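Local coordinates for fimbrial subunit CupB6 (Pseudomonas aeruginosa, PDB 5CYL), which probably serves as the adhesive tip of a chaperone-usher pilus, mediating attachment in biofilm formation, at residues P230-S236 against A319-A325. Numbering follows the deposited sequence.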
# COMPACT_ATOMS: atom_id res chain seq x y z
N PRO A 230 39.17 -25.79 22.79
CA PRO A 230 40.53 -26.24 22.52
C PRO A 230 41.07 -25.63 21.26
O PRO A 230 42.22 -25.28 21.23
CB PRO A 230 40.41 -27.75 22.36
CG PRO A 230 38.96 -28.01 22.11
CD PRO A 230 38.24 -26.93 22.89
N ARG A 231 40.24 -25.47 20.24
CA ARG A 231 40.73 -24.97 18.94
C ARG A 231 40.11 -23.64 18.61
O ARG A 231 39.01 -23.36 19.06
CB ARG A 231 40.41 -25.97 17.84
CG ARG A 231 40.89 -27.37 18.09
CD ARG A 231 40.83 -28.25 16.83
NE ARG A 231 41.92 -29.28 16.76
CZ ARG A 231 41.99 -30.31 15.89
NH1 ARG A 231 41.04 -30.51 14.98
NH2 ARG A 231 43.02 -31.16 15.95
N VAL A 232 40.77 -22.81 17.83
CA VAL A 232 40.17 -21.56 17.40
C VAL A 232 38.91 -21.91 16.62
O VAL A 232 38.86 -22.97 16.01
CB VAL A 232 41.14 -20.74 16.53
CG1 VAL A 232 40.42 -19.63 15.80
CG2 VAL A 232 42.25 -20.16 17.38
N ASN A 233 37.90 -21.04 16.66
CA ASN A 233 36.65 -21.22 15.94
C ASN A 233 35.66 -22.09 16.67
O ASN A 233 34.63 -22.45 16.12
CB ASN A 233 36.89 -21.83 14.56
CG ASN A 233 37.39 -20.83 13.56
OD1 ASN A 233 37.37 -19.64 13.77
ND2 ASN A 233 37.87 -21.34 12.45
N ASP A 234 35.98 -22.43 17.90
CA ASP A 234 35.14 -23.27 18.72
C ASP A 234 34.17 -22.40 19.45
O ASP A 234 34.45 -21.25 19.70
CB ASP A 234 36.00 -24.05 19.72
CG ASP A 234 36.57 -25.30 19.13
OD1 ASP A 234 36.46 -25.49 17.91
OD2 ASP A 234 37.12 -26.11 19.89
N THR A 235 33.01 -22.92 19.77
CA THR A 235 31.99 -22.06 20.32
C THR A 235 31.28 -22.66 21.50
O THR A 235 31.27 -23.88 21.66
CB THR A 235 30.92 -21.73 19.28
OG1 THR A 235 30.39 -22.95 18.75
CG2 THR A 235 31.46 -20.86 18.12
N SER A 236 30.67 -21.80 22.32
CA SER A 236 29.98 -22.22 23.52
C SER A 236 28.61 -22.78 23.14
O SER A 236 28.29 -22.82 21.98
CB SER A 236 29.88 -21.07 24.52
OG SER A 236 28.96 -20.06 24.13
N ALA A 319 26.31 -17.39 20.76
CA ALA A 319 27.32 -18.15 21.49
C ALA A 319 28.64 -17.42 21.49
O ALA A 319 28.87 -16.50 20.70
CB ALA A 319 27.49 -19.55 20.93
N TYR A 320 29.49 -17.80 22.44
CA TYR A 320 30.88 -17.35 22.44
C TYR A 320 31.68 -18.07 21.35
O TYR A 320 31.47 -19.26 21.08
CB TYR A 320 31.50 -17.63 23.80
CG TYR A 320 31.04 -16.65 24.83
CD1 TYR A 320 31.32 -15.29 24.68
CD2 TYR A 320 30.33 -17.06 25.94
CE1 TYR A 320 30.91 -14.35 25.61
CE2 TYR A 320 29.88 -16.13 26.88
CZ TYR A 320 30.17 -14.79 26.72
OH TYR A 320 29.79 -13.86 27.68
N ILE A 321 32.60 -17.36 20.72
CA ILE A 321 33.50 -18.00 19.76
C ILE A 321 34.93 -17.69 20.13
O ILE A 321 35.23 -16.57 20.58
CB ILE A 321 33.22 -17.53 18.32
CG1 ILE A 321 33.89 -18.47 17.32
CG2 ILE A 321 33.64 -16.08 18.15
CD1 ILE A 321 33.65 -18.13 15.86
N ARG A 322 35.82 -18.64 19.96
CA ARG A 322 37.22 -18.37 20.26
C ARG A 322 37.98 -17.80 19.07
O ARG A 322 38.13 -18.46 18.03
CB ARG A 322 37.88 -19.64 20.71
CG ARG A 322 39.35 -19.47 21.00
CD ARG A 322 40.05 -20.80 20.94
NE ARG A 322 41.48 -20.64 20.82
CZ ARG A 322 42.35 -21.60 21.05
NH1 ARG A 322 41.94 -22.82 21.40
NH2 ARG A 322 43.65 -21.35 20.91
N ILE A 323 38.50 -16.60 19.22
CA ILE A 323 39.26 -16.04 18.10
C ILE A 323 40.78 -16.00 18.32
O ILE A 323 41.48 -15.99 17.32
CB ILE A 323 38.77 -14.66 17.65
CG1 ILE A 323 39.06 -13.69 18.79
CG2 ILE A 323 37.31 -14.77 17.21
CD1 ILE A 323 38.37 -12.34 18.76
N GLY A 324 41.28 -16.03 19.56
CA GLY A 324 42.73 -15.95 19.79
C GLY A 324 43.55 -17.22 19.58
O GLY A 324 43.09 -18.35 19.75
N ALA A 325 44.82 -17.06 19.26
CA ALA A 325 45.75 -18.21 19.31
C ALA A 325 46.17 -18.52 20.76
O ALA A 325 45.81 -17.77 21.69
CB ALA A 325 46.96 -17.92 18.43
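Arg322 meets the type II turn Arg231–Asp234 with both its backbone and its side chain. On the backbone side, Asn233 N donates to Arg322 O (2.9 Å), while Arg322 N donates to Asp234 O at 3.0 Å. With CG anti to the backbone N (chi1 178°), the extended side chain runs alongside the turn, its CD 3.3 Å from Arg231 O. Val232 N lies over one guanidinium face, 3.5 Å above the plane and offset toward the rim. The valine side chain crosses that of Arg322 at about a right angle, CG2 packing on Arg322 NE (3.6 Å) and CG1 lying near Arg322 O. In the guanidinium plane, NE and NH2 both grip Gly324 O, which fixes the rotation of the group; NH1 donates to Phe229 O, and its bond to Pro230 O is doubtful. Farther along, Thr235 and Ile321 form an antiparallel non-hydrogen-bonded pair, a single bridge between the Arg322–Asp234 bond and that from Ser236 N to Tyr320 O; Thr235 CG2 touches Ile321 CG1 (3.5 Å). Ser236 OG accepts from Tyr320 N (2.9 Å). Within the turn, Arg231 N donates to Asp234 OD2, approaching from above the carboxylate plane. The loop between strands 215-225 and 239-245 thus borders the end of strand 311-322 in the fimbrial domain, while strand 283-289 pairs with Ala319 and Ile321 through Val286 and Gly284.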